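Local coordinates for protein xylan esterase 1 (PDB 3FCY) that probably hydrolyses acetyl ester groups of xylan as a calcium-binding carbohydrate esterase of family CE7 with an alpha/beta hydrolase fold, at residues Met205-Gly211 with Val228-Leu234; Leu291-Gly295 with Met330-Gly334; Ile180-Ala185 with Leu213-Cys217; Lys280-Lys284 with Ala308-Gln314. One frame throughout, in Å; residues are numbered along the deposited sequence.

Contact 1 (Met205-Gly211 with Val228-Leu234); sequences MGPSQGG and VSEYPFL
Ser-208 is gripped through its backbone by the segment 228-234: its N-H gives a hydrogen bond to Glu-230 O at 2.8 Å, nearly in line with that carbonyl. Its own O takes the N-H of Phe-233 at 3.0 Å, and here the donor stands well above the carbonyl plane instead of on a lone pair. Between these two bonds Ser-208 CA lies 3.1 Å from Tyr-231 O, a CA-H...O contact. The side chain turns the other way. With OG anti to the backbone N (chi1 -162°), the hydroxyl passes Phe-233 CB and hydrogen-bonds to His-327, the predicted charge-relay histidine. This is the nucleophile elbow of alpha/beta hydrolases, the GxSxG turn between strand 202-207 and helix 209-220, with Ser-208 at a positive phi of 54° as the predicted nucleophile. Behind the elbow, Met-205 and Val-228 lie side by side on the same sheet face, with Met-205 CG 3.5 Å from Val-228 CB and the sulfur continuing alongside CG1. Their strands run parallel, joined by the bonds Gly-206 N to Val-228 O and Glu-230 N to Gly-206 O. On the sheet's opposite face, where the first turn of the helix begins, Ser-229 OG donates to Gly-211 O at 2.7 Å; a side chain at Gly-211 would run into Glu-230 O.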
loop_
_atom_site.group_PDB
_atom_site.type_symbol
_atom_site.label_atom_id
_atom_site.label_comp_id
_atom_site.label_asym_id
_atom_site.label_seq_id
_atom_site.Cartn_x
_atom_site.Cartn_y
_atom_site.Cartn_z
ATOM N N MET A 205 -5.478 -22.314 -26.874
ATOM C CA MET A 205 -6.027 -21.282 -26.006
ATOM C C MET A 205 -5.195 -21.034 -24.752
ATOM O O MET A 205 -4.479 -21.916 -24.283
ATOM C CB MET A 205 -7.451 -21.692 -25.614
ATOM C CG MET A 205 -8.122 -20.842 -24.558
ATOM S SD MET A 205 -9.856 -21.334 -24.360
ATOM C CE MET A 205 -9.654 -23.017 -23.873
ATOM N N GLY A 206 -5.302 -19.821 -24.213
ATOM C CA GLY A 206 -4.574 -19.484 -23.008
ATOM C C GLY A 206 -4.689 -18.022 -22.617
ATOM O O GLY A 206 -4.978 -17.164 -23.459
ATOM N N PRO A 207 -4.494 -17.713 -21.324
ATOM C CA PRO A 207 -4.573 -16.334 -20.833
ATOM C C PRO A 207 -3.175 -15.761 -20.567
ATOM O O PRO A 207 -2.263 -16.492 -20.186
ATOM C CB PRO A 207 -5.381 -16.489 -19.553
ATOM C CG PRO A 207 -4.781 -17.765 -18.978
ATOM C CD PRO A 207 -4.621 -18.674 -20.207
ATOM N N SER A 208 -3.015 -14.454 -20.763
ATOM C CA SER A 208 -1.735 -13.784 -20.529
ATOM C C SER A 208 -0.602 -14.464 -21.300
ATOM O O SER A 208 -0.634 -14.493 -22.531
ATOM C CB SER A 208 -1.427 -13.769 -19.025
ATOM O OG SER A 208 -0.446 -12.789 -18.727
ATOM N N GLN A 209 0.402 -14.998 -20.598
ATOM C CA GLN A 209 1.503 -15.682 -21.291
ATOM C C GLN A 209 0.922 -16.764 -22.199
ATOM O O GLN A 209 1.376 -16.951 -23.325
ATOM C CB GLN A 209 2.479 -16.344 -20.309
ATOM C CG GLN A 209 3.605 -17.123 -21.020
ATOM C CD GLN A 209 4.491 -17.926 -20.074
ATOM O OE1 GLN A 209 4.036 -18.868 -19.422
ATOM N NE2 GLN A 209 5.760 -17.552 -19.999
ATOM N N GLY A 210 -0.087 -17.471 -21.692
ATOM C CA GLY A 210 -0.730 -18.524 -22.459
ATOM C C GLY A 210 -1.421 -17.974 -23.693
ATOM O O GLY A 210 -1.574 -18.674 -24.699
ATOM N N GLY A 211 -1.851 -16.720 -23.609
ATOM C CA GLY A 211 -2.504 -16.083 -24.739
ATOM C C GLY A 211 -1.461 -15.695 -25.771
ATOM O O GLY A 211 -1.726 -15.705 -26.975
ATOM N N VAL A 228 -7.785 -18.912 -29.236
ATOM C CA VAL A 228 -8.384 -18.078 -28.201
ATOM C C VAL A 228 -7.222 -17.487 -27.412
ATOM O O VAL A 228 -6.459 -18.211 -26.765
ATOM C CB VAL A 228 -9.314 -18.875 -27.256
ATOM C CG1 VAL A 228 -9.797 -17.970 -26.121
ATOM C CG2 VAL A 228 -10.529 -19.402 -28.038
ATOM N N SER A 229 -7.079 -16.170 -27.499
ATOM C CA SER A 229 -6.007 -15.457 -26.817
ATOM C C SER A 229 -6.583 -14.414 -25.867
ATOM O O SER A 229 -7.104 -13.379 -26.294
ATOM C CB SER A 229 -5.098 -14.790 -27.851
ATOM O OG SER A 229 -3.982 -14.181 -27.235
ATOM N N GLU A 230 -6.485 -14.699 -24.574
ATOM C CA GLU A 230 -7.002 -13.814 -23.541
ATOM C C GLU A 230 -5.925 -12.887 -22.994
ATOM O O GLU A 230 -4.907 -13.348 -22.479
ATOM C CB GLU A 230 -7.609 -14.654 -22.418
ATOM C CG GLU A 230 -8.768 -15.506 -22.900
ATOM C CD GLU A 230 -9.330 -16.419 -21.835
ATOM O OE1 GLU A 230 -9.672 -15.929 -20.739
ATOM O OE2 GLU A 230 -9.445 -17.631 -22.101
ATOM N N TYR A 231 -6.167 -11.581 -23.100
ATOM C CA TYR A 231 -5.219 -10.564 -22.640
ATOM C C TYR A 231 -3.783 -11.062 -22.766
ATOM O O TYR A 231 -3.077 -11.236 -21.770
ATOM C CB TYR A 231 -5.533 -10.137 -21.193
ATOM C CG TYR A 231 -5.921 -11.239 -20.223
ATOM C CD1 TYR A 231 -5.016 -11.714 -19.272
ATOM C CD2 TYR A 231 -7.215 -11.759 -20.211
ATOM C CE1 TYR A 231 -5.396 -12.675 -18.325
ATOM C CE2 TYR A 231 -7.603 -12.717 -19.273
ATOM C CZ TYR A 231 -6.692 -13.169 -18.332
ATOM O OH TYR A 231 -7.083 -14.103 -17.399
ATOM N N PRO A 232 -3.332 -11.280 -24.012
ATOM C CA PRO A 232 -1.983 -11.769 -24.316
ATOM C C PRO A 232 -0.808 -10.970 -23.763
ATOM O O PRO A 232 -0.807 -9.739 -23.749
ATOM C CB PRO A 232 -1.974 -11.839 -25.843
ATOM C CG PRO A 232 -2.930 -10.743 -26.239
ATOM C CD PRO A 232 -4.055 -10.938 -25.252
ATOM N N PHE A 233 0.186 -11.721 -23.307
ATOM C CA PHE A 233 1.434 -11.213 -22.748
ATOM C C PHE A 233 2.453 -11.461 -23.869
ATOM O O PHE A 233 2.158 -12.205 -24.806
ATOM C CB PHE A 233 1.764 -12.051 -21.505
ATOM C CG PHE A 233 3.049 -11.682 -20.808
ATOM C CD1 PHE A 233 3.261 -10.397 -20.321
ATOM C CD2 PHE A 233 4.013 -12.661 -20.554
ATOM C CE1 PHE A 233 4.408 -10.093 -19.584
ATOM C CE2 PHE A 233 5.159 -12.368 -19.820
ATOM C CZ PHE A 233 5.356 -11.080 -19.335
ATOM N N LEU A 234 3.626 -10.838 -23.785
ATOM C CA LEU A 234 4.686 -11.011 -24.787
ATOM C C LEU A 234 4.418 -10.282 -26.101
ATOM O O LEU A 234 4.769 -10.771 -27.179
ATOM C CB LEU A 234 4.903 -12.500 -25.085
ATOM C CG LEU A 234 5.215 -13.423 -23.902
ATOM C CD1 LEU A 234 5.303 -14.857 -24.410
ATOM C CD2 LEU A 234 6.521 -13.003 -23.223
#

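Contact 2 (Leu291-Gly295 with Met330-Gly334); sequences LMCVG and MRGFG
Cys-293 packs its CB and SG over one face of the Phe-333 ring, and that sulfur-aromatic contact is the centre of the packing here. SG stands 3.8 Å from the ring centroid and only 8° off the ring normal, squarely over the face. CB of the same residue covers the same face nearer the rim, 3.5 Å from Phe-333 CE1, and makes a CH-pi contact. The torsions explain the fit: Cys-293 SG sits between the backbone N and the carbonyl carbon (chi1 66°), while Phe-333 CG is anti to its N, which carries the ring from the start of helix 333-342 across to the strand.

Sulfur also meets sulfur, Cys-293 SG lying 3.8 Å from Met-330 SD. The Met-330 chain, bent at its second and third torsions, then carries its methyl onto the backbone of the strand, with CE 3.6 Å from Gly-295 N.

Purely apolar packing completes the contact. Leu-291 and Phe-333 approach each other from opposite directions, Leu-291 CG 3.8 Å from Phe-333 CZ, and CD2 of the leucine touches the same corner of the ring. Val-228 and Glu-230 of the neighbouring strand also touch Phe-333.

No hydrogen bond crosses between the two segments; Phe-333 N is instead taken by Met-330 O within the turn that leads into the helix. The end of strand 289-295, close to the predicted relay Asp-298, and the chain following the predicted relay His-327 are therefore joined here by buried sulfur, aromatic and aliphatic surface, a join that rests on shape and dispersion, not on polar pairing.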
loop_
_atom_site.group_PDB
_atom_site.type_symbol
_atom_site.label_atom_id
_atom_site.label_comp_id
_atom_site.label_asym_id
_atom_site.label_seq_id
_atom_site.Cartn_x
_atom_site.Cartn_y
_atom_site.Cartn_z
ATOM N N LEU A 291 -10.176 -15.412 -31.591
ATOM C CA LEU A 291 -11.107 -14.757 -30.680
ATOM C C LEU A 291 -10.249 -14.295 -29.512
ATOM O O LEU A 291 -9.590 -15.108 -28.856
ATOM C CB LEU A 291 -12.185 -15.717 -30.165
ATOM C CG LEU A 291 -13.090 -15.118 -29.075
ATOM C CD1 LEU A 291 -13.878 -13.935 -29.648
ATOM C CD2 LEU A 291 -14.045 -16.179 -28.537
ATOM N N MET A 292 -10.248 -12.994 -29.257
ATOM C CA MET A 292 -9.453 -12.447 -28.166
ATOM C C MET A 292 -10.317 -11.627 -27.218
ATOM O O MET A 292 -11.463 -11.302 -27.532
ATOM C CB MET A 292 -8.333 -11.561 -28.728
ATOM C CG MET A 292 -7.277 -12.304 -29.541
ATOM S SD MET A 292 -6.023 -11.195 -30.260
ATOM C CE MET A 292 -5.442 -10.371 -28.802
ATOM N N CYS A 293 -9.772 -11.311 -26.047
ATOM C CA CYS A 293 -10.485 -10.483 -25.087
ATOM C C CYS A 293 -9.464 -9.548 -24.458
ATOM O O CYS A 293 -8.283 -9.885 -24.352
ATOM C CB CYS A 293 -11.194 -11.329 -24.019
ATOM S SG CYS A 293 -10.143 -12.264 -22.904
ATOM N N VAL A 294 -9.914 -8.360 -24.069
ATOM C CA VAL A 294 -9.024 -7.375 -23.479
ATOM C C VAL A 294 -9.729 -6.572 -22.390
ATOM O O VAL A 294 -10.867 -6.131 -22.562
ATOM C CB VAL A 294 -8.485 -6.412 -24.574
ATOM C CG1 VAL A 294 -9.649 -5.753 -25.302
ATOM C CG2 VAL A 294 -7.569 -5.359 -23.960
ATOM N N GLY A 295 -9.049 -6.404 -21.262
ATOM C CA GLY A 295 -9.610 -5.639 -20.163
ATOM C C GLY A 295 -9.020 -4.246 -20.242
ATOM O O GLY A 295 -7.799 -4.097 -20.253
ATOM N N MET A 330 -12.536 -12.747 -17.576
ATOM C CA MET A 330 -13.677 -11.859 -17.768
ATOM C C MET A 330 -14.986 -12.640 -17.836
ATOM O O MET A 330 -15.151 -13.525 -18.678
ATOM C CB MET A 330 -13.460 -11.020 -19.027
ATOM C CG MET A 330 -12.367 -9.958 -18.838
ATOM S SD MET A 330 -11.260 -9.770 -20.248
ATOM C CE MET A 330 -9.700 -9.376 -19.415
ATOM N N ARG A 331 -15.911 -12.307 -16.938
ATOM C CA ARG A 331 -17.190 -13.004 -16.866
ATOM C C ARG A 331 -17.883 -13.163 -18.208
ATOM O O ARG A 331 -18.073 -12.199 -18.954
ATOM C CB ARG A 331 -18.131 -12.311 -15.868
ATOM C CG ARG A 331 -17.733 -12.497 -14.401
ATOM C CD ARG A 331 -18.754 -11.848 -13.467
ATOM N NE ARG A 331 -18.290 -11.775 -12.081
ATOM C CZ ARG A 331 -18.199 -12.814 -11.256
ATOM N NH1 ARG A 331 -18.538 -14.029 -11.668
ATOM N NH2 ARG A 331 -17.776 -12.636 -10.010
ATOM N N GLY A 332 -18.248 -14.406 -18.507
ATOM C CA GLY A 332 -18.919 -14.703 -19.755
ATOM C C GLY A 332 -17.998 -15.099 -20.894
ATOM O O GLY A 332 -18.402 -15.871 -21.767
ATOM N N PHE A 333 -16.763 -14.600 -20.900
ATOM C CA PHE A 333 -15.852 -14.933 -21.992
ATOM C C PHE A 333 -15.559 -16.420 -22.106
ATOM O O PHE A 333 -15.429 -16.946 -23.212
ATOM C CB PHE A 333 -14.521 -14.195 -21.874
ATOM C CG PHE A 333 -13.652 -14.360 -23.089
ATOM C CD1 PHE A 333 -13.920 -13.638 -24.249
ATOM C CD2 PHE A 333 -12.623 -15.295 -23.102
ATOM C CE1 PHE A 333 -13.177 -13.847 -25.410
ATOM C CE2 PHE A 333 -11.870 -15.513 -24.258
ATOM C CZ PHE A 333 -12.150 -14.787 -25.415
ATOM N N GLY A 334 -15.429 -17.093 -20.964
ATOM C CA GLY A 334 -15.162 -18.519 -20.985
ATOM C C GLY A 334 -16.197 -19.233 -21.837
ATOM O O GLY A 334 -15.873 -20.163 -22.578
#

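Contact 3 (Ile180-Ala185 with Leu213-Cys217); sequences IFLDTA and LSLAC
Phe-181 presents one face of its ring to Ala-216, whose methyl stands over the ring centre: CB is 3.8 Å from the centroid and 11° off the normal, a CH-pi contact. Leu-213 crosses the phenylalanine at about a right angle and brings CD2 to 3.7 Å from Phe-181 CE1, while the same methyl also meets Ile-180 CG2. With CG anti to the carbonyl carbon (chi1 -76°), the ring leans from its helix toward the other one. A serine in place of Phe-181 would probably leave the Ala-216 methyl and Leu-213 CD2 without their aromatic partner and open a gap between the helices, beside Leu-282.

One turn further on, the CB of Thr-184 points toward the other helix. Its OG1 donates to Phe-181 O at 2.7 Å, in the carbonyl plane and on a lone pair, which satisfies the buried hydroxyl within its own helix. The oxygen so fixed lies against Cys-217, 3.2 Å from CB.

The axes of segments 180-185 and 213-217 pass 8.7 Å apart at a crossing angle of -64°. Phe-114 of strand 108-114 touches Thr-184, Leu-213 and Cys-217, as expected for two helices packed together on one side of the central sheet of an alpha/beta hydrolase.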
loop_
_atom_site.group_PDB
_atom_site.type_symbol
_atom_site.label_atom_id
_atom_site.label_comp_id
_atom_site.label_asym_id
_atom_site.label_seq_id
_atom_site.Cartn_x
_atom_site.Cartn_y
_atom_site.Cartn_z
ATOM N N ILE A 180 10.732 -21.949 -26.467
ATOM C CA ILE A 180 9.395 -22.162 -25.928
ATOM C C ILE A 180 8.357 -22.049 -27.043
ATOM O O ILE A 180 7.457 -22.881 -27.142
ATOM C CB ILE A 180 9.071 -21.145 -24.807
ATOM C CG1 ILE A 180 10.018 -21.372 -23.620
ATOM C CG2 ILE A 180 7.615 -21.307 -24.357
ATOM C CD1 ILE A 180 9.907 -20.329 -22.517
ATOM N N PHE A 181 8.478 -21.023 -27.883
ATOM C CA PHE A 181 7.545 -20.860 -28.993
ATOM C C PHE A 181 7.632 -22.110 -29.867
ATOM O O PHE A 181 6.609 -22.667 -30.275
ATOM C CB PHE A 181 7.896 -19.624 -29.830
ATOM C CG PHE A 181 7.501 -18.307 -29.199
ATOM C CD1 PHE A 181 7.054 -18.238 -27.882
ATOM C CD2 PHE A 181 7.613 -17.123 -29.927
ATOM C CE1 PHE A 181 6.726 -17.010 -27.300
ATOM C CE2 PHE A 181 7.290 -15.892 -29.356
ATOM C CZ PHE A 181 6.847 -15.835 -28.039
ATOM N N LEU A 182 8.856 -22.556 -30.152
ATOM C CA LEU A 182 9.049 -23.752 -30.966
ATOM C C LEU A 182 8.401 -24.970 -30.314
ATOM O O LEU A 182 7.859 -25.831 -31.012
ATOM C CB LEU A 182 10.541 -24.014 -31.208
ATOM C CG LEU A 182 11.231 -23.043 -32.174
ATOM C CD1 LEU A 182 12.723 -23.384 -32.281
ATOM C CD2 LEU A 182 10.555 -23.114 -33.544
ATOM N N ASP A 183 8.450 -25.047 -28.984
ATOM C CA ASP A 183 7.829 -26.174 -28.291
ATOM C C ASP A 183 6.328 -26.204 -28.599
ATOM O O ASP A 183 5.761 -27.270 -28.828
ATOM C CB ASP A 183 8.001 -26.082 -26.767
ATOM C CG ASP A 183 9.446 -26.241 -26.311
ATOM O OD1 ASP A 183 10.241 -26.916 -27.002
ATOM O OD2 ASP A 183 9.775 -25.702 -25.233
ATOM N N THR A 184 5.680 -25.039 -28.596
ATOM C CA THR A 184 4.242 -25.010 -28.868
ATOM C C THR A 184 3.955 -25.494 -30.291
ATOM O O THR A 184 3.016 -26.254 -30.510
ATOM C CB THR A 184 3.615 -23.586 -28.676
ATOM O OG1 THR A 184 4.004 -22.723 -29.753
ATOM C CG2 THR A 184 4.060 -22.976 -27.353
ATOM N N ALA A 185 4.774 -25.065 -31.244
ATOM C CA ALA A 185 4.602 -25.458 -32.643
ATOM C C ALA A 185 4.810 -26.959 -32.803
ATOM O O ALA A 185 4.046 -27.635 -33.492
ATOM C CB ALA A 185 5.587 -24.698 -33.529
ATOM N N LEU A 213 1.413 -17.310 -26.132
ATOM C CA LEU A 213 1.868 -18.587 -26.658
ATOM C C LEU A 213 0.861 -19.160 -27.653
ATOM O O LEU A 213 1.242 -19.871 -28.584
ATOM C CB LEU A 213 2.085 -19.586 -25.517
ATOM C CG LEU A 213 3.251 -19.279 -24.573
ATOM C CD1 LEU A 213 3.322 -20.341 -23.482
ATOM C CD2 LEU A 213 4.555 -19.237 -25.366
ATOM N N SER A 214 -0.422 -18.873 -27.441
ATOM C CA SER A 214 -1.464 -19.357 -28.350
ATOM C C SER A 214 -1.274 -18.711 -29.717
ATOM O O SER A 214 -1.394 -19.372 -30.749
ATOM C CB SER A 214 -2.860 -19.013 -27.815
ATOM O OG SER A 214 -3.195 -19.838 -26.718
ATOM N N LEU A 215 -0.975 -17.416 -29.718
ATOM C CA LEU A 215 -0.754 -16.686 -30.960
ATOM C C LEU A 215 0.509 -17.208 -31.641
ATOM O O LEU A 215 0.513 -17.457 -32.848
ATOM C CB LEU A 215 -0.611 -15.186 -30.681
ATOM C CG LEU A 215 -1.829 -14.463 -30.097
ATOM C CD1 LEU A 215 -1.431 -13.059 -29.675
ATOM C CD2 LEU A 215 -2.958 -14.420 -31.124
ATOM N N ALA A 216 1.575 -17.373 -30.863
ATOM C CA ALA A 216 2.841 -17.868 -31.399
ATOM C C ALA A 216 2.662 -19.252 -32.012
ATOM O O ALA A 216 3.144 -19.527 -33.113
ATOM C CB ALA A 216 3.902 -17.918 -30.297
ATOM N N CYS A 217 1.966 -20.121 -31.292
ATOM C CA CYS A 217 1.723 -21.480 -31.755
ATOM C C CYS A 217 0.954 -21.520 -33.080
ATOM O O CYS A 217 1.340 -22.228 -34.013
ATOM C CB CYS A 217 0.941 -22.251 -30.694
ATOM S SG CYS A 217 0.488 -23.912 -31.195
#

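Contact 4 (Lys280-Lys284 with Ala308-Gln314); sequences KNLAK and AAYNNIQ
The backbones come close at Lys-280 and Ala-309, with CA atoms 4.0 Å apart, and again at Lys-284 and Ile-313, beside a type I turn from Tyr-310 to Ile-313. Asn-312, inside that turn, points at the other segment and sets CB 3.4 Å from Lys-280 O. Its amide doubles back along its own chain, ND2 donating to Ala-308 O at 2.6 Å from above the carbonyl plane, and ND2 also reaches Thr-41 O. An alanine here would keep the CB contact, but Ala-308 O and Thr-41 O would probably each lose a donor. The aliphatic part of Lys-280 crosses this amide, CB lying 3.9 Å from ND2, before NZ goes on to Asn-44 O, Asp-278 and Asn-281 OD1. Ala-283 fills the middle: its CB packs on Asn-312 CB and lies 3.9 Å from Ile-313 CG1. A water donates to Ala-283 O and accepts from Gln-314 N at 2.7 Å. With no direct hydrogen bond between them, the segments are held by close aliphatic packing and this bridging water, while the Asn-312 amide and the lysine amines bond within their own segments or to residues outside the contact, not across it.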
loop_
_atom_site.group_PDB
_atom_site.type_symbol
_atom_site.label_atom_id
_atom_site.label_comp_id
_atom_site.label_asym_id
_atom_site.label_seq_id
_atom_site.Cartn_x
_atom_site.Cartn_y
_atom_site.Cartn_z
ATOM N N LYS A 280 3.223 -9.853 -31.683
ATOM C CA LYS A 280 2.545 -8.977 -32.628
ATOM C C LYS A 280 3.235 -9.090 -33.987
ATOM O O LYS A 280 2.639 -8.768 -35.013
ATOM C CB LYS A 280 2.568 -7.520 -32.148
ATOM C CG LYS A 280 3.718 -6.697 -32.704
ATOM C CD LYS A 280 3.661 -5.261 -32.221
ATOM C CE LYS A 280 4.702 -4.413 -32.929
ATOM N NZ LYS A 280 6.060 -5.022 -32.855
ATOM N N ASN A 281 4.488 -9.547 -33.993
ATOM C CA ASN A 281 5.231 -9.696 -35.244
ATOM C C ASN A 281 4.931 -11.036 -35.916
ATOM O O ASN A 281 4.986 -11.152 -37.141
ATOM C CB ASN A 281 6.744 -9.572 -35.012
ATOM C CG ASN A 281 7.175 -8.158 -34.637
ATOM O OD1 ASN A 281 6.540 -7.177 -35.021
ATOM N ND2 ASN A 281 8.274 -8.051 -33.899
ATOM N N LEU A 282 4.620 -12.047 -35.113
ATOM C CA LEU A 282 4.298 -13.372 -35.633
ATOM C C LEU A 282 2.834 -13.432 -36.068
ATOM O O LEU A 282 2.459 -14.234 -36.921
ATOM C CB LEU A 282 4.537 -14.435 -34.553
ATOM C CG LEU A 282 5.973 -14.840 -34.218
ATOM C CD1 LEU A 282 5.991 -15.755 -32.996
ATOM C CD2 LEU A 282 6.581 -15.547 -35.424
ATOM N N ALA A 283 2.020 -12.570 -35.469
ATOM C CA ALA A 283 0.586 -12.517 -35.726
ATOM C C ALA A 283 0.149 -12.603 -37.187
ATOM O O ALA A 283 -0.880 -13.207 -37.487
ATOM C CB ALA A 283 0.001 -11.264 -35.090
ATOM N N LYS A 284 0.922 -12.015 -38.093
ATOM C CA LYS A 284 0.555 -12.026 -39.508
ATOM C C LYS A 284 0.543 -13.415 -40.143
ATOM O O LYS A 284 -0.038 -13.601 -41.210
ATOM C CB LYS A 284 1.492 -11.112 -40.305
ATOM C CG LYS A 284 2.900 -11.650 -40.468
ATOM C CD LYS A 284 3.773 -10.676 -41.237
ATOM C CE LYS A 284 5.186 -11.221 -41.404
ATOM N NZ LYS A 284 5.829 -11.503 -40.086
ATOM N N ALA A 308 -2.381 -4.280 -30.538
ATOM C CA ALA A 308 -1.302 -4.320 -31.518
ATOM C C ALA A 308 -1.216 -5.728 -32.107
ATOM O O ALA A 308 -1.049 -5.900 -33.314
ATOM C CB ALA A 308 0.023 -3.941 -30.861
ATOM N N ALA A 309 -1.331 -6.739 -31.251
ATOM C CA ALA A 309 -1.272 -8.118 -31.716
ATOM C C ALA A 309 -2.520 -8.403 -32.539
ATOM O O ALA A 309 -2.442 -8.959 -33.627
ATOM C CB ALA A 309 -1.197 -9.075 -30.533
ATOM N N TYR A 310 -3.673 -8.008 -32.006
ATOM C CA TYR A 310 -4.948 -8.212 -32.687
ATOM C C TYR A 310 -4.964 -7.569 -34.079
ATOM O O TYR A 310 -5.404 -8.183 -35.051
ATOM C CB TYR A 310 -6.084 -7.615 -31.851
ATOM C CG TYR A 310 -7.448 -7.738 -32.493
ATOM C CD1 TYR A 310 -8.114 -8.964 -32.530
ATOM C CD2 TYR A 310 -8.065 -6.633 -33.079
ATOM C CE1 TYR A 310 -9.365 -9.088 -33.134
ATOM C CE2 TYR A 310 -9.315 -6.745 -33.687
ATOM C CZ TYR A 310 -9.959 -7.972 -33.709
ATOM O OH TYR A 310 -11.197 -8.083 -34.295
ATOM N N ASN A 311 -4.477 -6.335 -34.169
ATOM C CA ASN A 311 -4.477 -5.619 -35.440
ATOM C C ASN A 311 -3.459 -6.093 -36.467
ATOM O O ASN A 311 -3.443 -5.605 -37.595
ATOM C CB ASN A 311 -4.327 -4.113 -35.201
ATOM C CG ASN A 311 -5.573 -3.502 -34.585
ATOM O OD1 ASN A 311 -6.695 -3.888 -34.926
ATOM N ND2 ASN A 311 -5.389 -2.542 -33.685
ATOM N N ASN A 312 -2.616 -7.047 -36.089
ATOM C CA ASN A 312 -1.631 -7.581 -37.022
ATOM C C ASN A 312 -2.091 -8.925 -37.577
ATOM O O ASN A 312 -1.431 -9.520 -38.432
ATOM C CB ASN A 312 -0.269 -7.721 -36.341
ATOM C CG ASN A 312 0.522 -6.429 -36.370
ATOM O OD1 ASN A 312 0.905 -5.954 -37.437
ATOM N ND2 ASN A 312 0.764 -5.850 -35.202
ATOM N N ILE A 313 -3.234 -9.392 -37.079
ATOM C CA ILE A 313 -3.823 -10.653 -37.511
ATOM C C ILE A 313 -4.619 -10.410 -38.794
ATOM O O ILE A 313 -5.400 -9.460 -38.880
ATOM C CB ILE A 313 -4.754 -11.224 -36.415
ATOM C CG1 ILE A 313 -3.921 -11.630 -35.193
ATOM C CG2 ILE A 313 -5.540 -12.413 -36.952
ATOM C CD1 ILE A 313 -4.739 -12.132 -34.025
ATOM N N GLN A 314 -4.415 -11.274 -39.785
ATOM C CA GLN A 314 -5.089 -11.147 -41.074
ATOM C C GLN A 314 -6.208 -12.158 -41.292
ATOM O O GLN A 314 -7.007 -12.002 -42.209
ATOM C CB GLN A 314 -4.072 -11.276 -42.213
ATOM C CG GLN A 314 -2.942 -10.264 -42.157
ATOM C CD GLN A 314 -1.990 -10.384 -43.339
ATOM O OE1 GLN A 314 -1.450 -11.461 -43.611
ATOM N NE2 GLN A 314 -1.778 -9.277 -44.045
HETATM O O HOH W 1 -2.953 -13.527 -39.550
#

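Contacts 1 and 2 share the central sheet: strands 226-230 and 289-295 are neighbours in it, the contact centres are 11 Å apart, and backbone pairs such as Tyr-231 N with Cys-293 O join them. Contact 3, also about 11 Å from contact 1 and 21 Å from contact 2 between centres, uses helix 209-220, which leaves the elbow; its segments alternate with those of contact 1. Contact 4 follows contacts 1 and 3 along the chain, alternating with contact 2; its centre is 15 Å from contact 3, where Leu-282 meets Phe-181. Contacts 1 and 2 lie near the predicted triad, whereas 3 and 4 pack helices around that sheet, contact 4 away from the site.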